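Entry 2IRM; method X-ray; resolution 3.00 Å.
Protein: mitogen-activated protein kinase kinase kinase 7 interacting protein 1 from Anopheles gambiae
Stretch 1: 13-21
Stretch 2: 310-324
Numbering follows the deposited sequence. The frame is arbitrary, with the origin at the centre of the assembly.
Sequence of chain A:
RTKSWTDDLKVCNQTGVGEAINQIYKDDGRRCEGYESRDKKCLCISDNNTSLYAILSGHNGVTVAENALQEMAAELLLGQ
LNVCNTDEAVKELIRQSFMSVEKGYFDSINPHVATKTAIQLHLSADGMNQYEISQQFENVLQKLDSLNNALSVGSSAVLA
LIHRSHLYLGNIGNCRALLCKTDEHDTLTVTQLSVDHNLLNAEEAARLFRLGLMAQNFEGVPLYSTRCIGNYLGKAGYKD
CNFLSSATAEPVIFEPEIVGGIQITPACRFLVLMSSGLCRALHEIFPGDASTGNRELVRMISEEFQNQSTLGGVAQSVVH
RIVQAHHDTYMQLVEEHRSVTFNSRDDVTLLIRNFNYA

Stretch 1, residues 13-21: NQTGVGEAI
Stretch 2, residues 310-324: TLGGVAQSVVHRIVQ

A glycine-bearing strand packs backbone-close against a helix, mainly through van der Waals contact, with one cross-stretch hydrogen bond. Strand 15-20 (phi near -110 to -140°, psi 130-138°) and helix 311-324 run in similar N-to-C directions, crossing at -29° with axes 5.4 Å apart at closest approach; together they bury 460 Å². The register is set by two close pairs: Gly 16 CA lies 3.6 Å from Gly 312 CA, and Gly 18 CA lies 3.9 Å from Gln 316 CA. Glycine permits this closeness: a CB on Gly 16 would lie 2.0 Å from Leu 311 O, and one on Gly 18 would lie 2.2 Å from Ala 315 O. Instead, Gly 16 CA makes a CA-H...O contact to Leu 311 O (3.4 Å, 162° at H). The small Ala 315 CB sits 3.4 Å from Gly 18 N. Leu 311 (chi1 t, chi2 p) brings CD2 to 3.3 Å from Gln 14 O. Gln 316 (chi1 -98°, chi2 m, chi3 5°) starts sideways, but its end turns in, so NE2 donates to Glu 19 O (2.8 Å, 154°). Beyond the glycines, Ala 20 CB points toward the helix, meeting Val 319 CG1 (chi1 t) at 3.8 Å and Val 323 CG1 (chi1 m) at 3.6 Å, a small apolar patch. Thr 310 (chi1 t) caps the helix: its OG1 accepts a weak bond from Gly 313 N (3.4 Å).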

# COMPACT_ATOMS: atom_id res chain seq x y z
N ASN A 13 2.89 8.11 -20.42
CA ASN A 13 4.27 8.14 -20.91
C ASN A 13 5.21 9.00 -20.04
O ASN A 13 6.40 9.13 -20.33
CB ASN A 13 4.33 8.59 -22.38
CG ASN A 13 3.27 9.63 -22.71
OD1 ASN A 13 2.66 10.23 -21.82
ND2 ASN A 13 3.05 9.85 -24.00
N GLN A 14 4.66 9.58 -18.97
CA GLN A 14 5.46 10.33 -18.00
C GLN A 14 5.62 9.59 -16.66
O GLN A 14 5.93 10.20 -15.64
CB GLN A 14 4.85 11.72 -17.80
CG GLN A 14 5.37 12.76 -18.77
CD GLN A 14 4.43 13.93 -18.94
OE1 GLN A 14 3.56 14.18 -18.10
NE2 GLN A 14 4.59 14.67 -20.04
N THR A 15 5.43 8.26 -16.70
CA THR A 15 5.46 7.41 -15.51
C THR A 15 6.25 6.12 -15.77
O THR A 15 6.01 5.43 -16.76
CB THR A 15 4.03 7.03 -15.09
OG1 THR A 15 3.31 8.23 -14.77
CG2 THR A 15 4.03 6.12 -13.87
N GLY A 16 7.18 5.82 -14.87
CA GLY A 16 7.97 4.59 -14.96
C GLY A 16 7.66 3.59 -13.86
O GLY A 16 7.51 3.97 -12.69
N VAL A 17 7.58 2.31 -14.23
CA VAL A 17 7.22 1.24 -13.29
C VAL A 17 8.36 0.26 -13.03
O VAL A 17 9.06 -0.15 -13.95
CB VAL A 17 6.00 0.44 -13.78
CG1 VAL A 17 5.50 -0.50 -12.68
CG2 VAL A 17 4.89 1.37 -14.19
N GLY A 18 8.53 -0.08 -11.76
CA GLY A 18 9.39 -1.18 -11.35
C GLY A 18 8.56 -2.15 -10.53
O GLY A 18 7.75 -1.75 -9.70
N GLU A 19 8.76 -3.44 -10.76
CA GLU A 19 8.06 -4.48 -10.03
C GLU A 19 9.00 -5.62 -9.74
O GLU A 19 9.79 -6.03 -10.60
CB GLU A 19 6.91 -5.04 -10.85
CG GLU A 19 5.65 -4.19 -10.95
CD GLU A 19 4.62 -4.79 -11.91
OE1 GLU A 19 5.01 -5.49 -12.88
OE2 GLU A 19 3.41 -4.57 -11.70
N ALA A 20 8.91 -6.14 -8.53
CA ALA A 20 9.49 -7.44 -8.21
C ALA A 20 8.44 -8.27 -7.48
O ALA A 20 7.76 -7.78 -6.57
CB ALA A 20 10.77 -7.30 -7.41
N ILE A 21 8.33 -9.52 -7.90
CA ILE A 21 7.31 -10.44 -7.45
C ILE A 21 7.64 -10.96 -6.07
O ILE A 21 8.81 -11.13 -5.74
CB ILE A 21 7.13 -11.59 -8.48
CG1 ILE A 21 6.25 -12.72 -7.95
CG2 ILE A 21 8.50 -12.09 -9.00
CD1 ILE A 21 4.78 -12.45 -8.08
N THR A 310 15.36 5.80 -19.83
CA THR A 310 13.99 5.28 -19.86
C THR A 310 13.37 5.29 -18.46
O THR A 310 13.97 4.78 -17.51
CB THR A 310 13.93 3.85 -20.45
OG1 THR A 310 12.73 3.20 -20.01
CG2 THR A 310 15.13 3.04 -20.00
N LEU A 311 12.18 5.85 -18.34
CA LEU A 311 11.55 6.06 -17.04
C LEU A 311 11.21 4.76 -16.30
O LEU A 311 11.41 4.66 -15.09
CB LEU A 311 10.31 6.96 -17.19
CG LEU A 311 9.90 7.79 -15.97
CD1 LEU A 311 11.10 8.47 -15.30
CD2 LEU A 311 8.88 8.84 -16.39
N GLY A 312 10.69 3.78 -17.04
CA GLY A 312 10.41 2.45 -16.49
C GLY A 312 11.67 1.67 -16.19
O GLY A 312 11.66 0.73 -15.40
N GLY A 313 12.77 2.06 -16.85
CA GLY A 313 14.09 1.49 -16.59
C GLY A 313 14.68 1.97 -15.27
O GLY A 313 15.22 1.17 -14.51
N VAL A 314 14.59 3.28 -15.01
CA VAL A 314 14.96 3.88 -13.72
C VAL A 314 14.20 3.20 -12.58
O VAL A 314 14.79 2.83 -11.57
CB VAL A 314 14.66 5.41 -13.69
CG1 VAL A 314 14.70 5.96 -12.27
CG2 VAL A 314 15.63 6.16 -14.58
N ALA A 315 12.89 3.05 -12.76
CA ALA A 315 12.05 2.41 -11.77
C ALA A 315 12.44 0.94 -11.56
O ALA A 315 12.50 0.48 -10.42
CB ALA A 315 10.61 2.53 -12.15
N GLN A 316 12.72 0.21 -12.64
CA GLN A 316 13.08 -1.20 -12.52
C GLN A 316 14.48 -1.46 -11.98
O GLN A 316 14.76 -2.55 -11.47
CB GLN A 316 12.88 -1.95 -13.84
CG GLN A 316 11.57 -2.73 -13.92
CD GLN A 316 11.43 -3.83 -12.86
OE1 GLN A 316 12.27 -3.98 -11.97
NE2 GLN A 316 10.35 -4.61 -12.96
N SER A 317 15.36 -0.48 -12.11
CA SER A 317 16.73 -0.62 -11.62
C SER A 317 16.76 -0.39 -10.11
O SER A 317 17.45 -1.10 -9.38
CB SER A 317 17.66 0.37 -12.34
OG SER A 317 19.01 -0.03 -12.25
N VAL A 318 15.99 0.59 -9.66
CA VAL A 318 15.92 0.93 -8.25
C VAL A 318 15.28 -0.21 -7.45
O VAL A 318 15.82 -0.63 -6.43
CB VAL A 318 15.15 2.24 -8.03
CG1 VAL A 318 14.80 2.43 -6.56
CG2 VAL A 318 15.98 3.41 -8.55
N VAL A 319 14.15 -0.70 -7.94
CA VAL A 319 13.51 -1.86 -7.35
C VAL A 319 14.50 -3.01 -7.28
O VAL A 319 14.70 -3.61 -6.23
CB VAL A 319 12.24 -2.26 -8.11
CG1 VAL A 319 11.85 -3.70 -7.82
CG2 VAL A 319 11.11 -1.33 -7.75
N HIS A 320 15.15 -3.29 -8.40
CA HIS A 320 16.04 -4.43 -8.47
C HIS A 320 17.21 -4.33 -7.47
O HIS A 320 17.68 -5.36 -6.97
CB HIS A 320 16.53 -4.67 -9.89
CG HIS A 320 17.26 -5.96 -10.06
ND1 HIS A 320 18.45 -6.07 -10.76
CD2 HIS A 320 16.98 -7.21 -9.60
CE1 HIS A 320 18.86 -7.32 -10.73
NE2 HIS A 320 17.99 -8.04 -10.04
N ARG A 321 17.67 -3.11 -7.19
CA ARG A 321 18.68 -2.90 -6.16
C ARG A 321 18.16 -3.37 -4.81
O ARG A 321 18.73 -4.27 -4.20
CB ARG A 321 19.06 -1.43 -6.03
CG ARG A 321 19.96 -0.87 -7.11
CD ARG A 321 20.89 0.13 -6.46
NE ARG A 321 20.97 1.40 -7.18
CZ ARG A 321 21.61 2.47 -6.73
NH1 ARG A 321 22.24 2.44 -5.56
NH2 ARG A 321 21.61 3.59 -7.45
N ILE A 322 17.06 -2.76 -4.38
CA ILE A 322 16.48 -2.97 -3.07
C ILE A 322 16.23 -4.44 -2.76
O ILE A 322 16.64 -4.92 -1.72
CB ILE A 322 15.15 -2.25 -2.92
CG1 ILE A 322 15.35 -0.74 -2.99
CG2 ILE A 322 14.49 -2.60 -1.60
CD1 ILE A 322 14.05 0.01 -3.25
N VAL A 323 15.56 -5.13 -3.67
CA VAL A 323 15.15 -6.52 -3.42
C VAL A 323 16.33 -7.45 -3.12
O VAL A 323 16.19 -8.41 -2.35
CB VAL A 323 14.33 -7.09 -4.59
CG1 VAL A 323 13.04 -6.32 -4.76
CG2 VAL A 323 15.13 -7.08 -5.89
N GLN A 324 17.48 -7.15 -3.72
CA GLN A 324 18.70 -7.88 -3.43
C GLN A 324 19.48 -7.24 -2.29
O GLN A 324 20.22 -7.93 -1.59
CB GLN A 324 19.57 -8.03 -4.67
CG GLN A 324 19.13 -9.17 -5.57
CD GLN A 324 20.31 -9.86 -6.22
OE1 GLN A 324 21.38 -10.01 -5.62
NE2 GLN A 324 20.13 -10.30 -7.47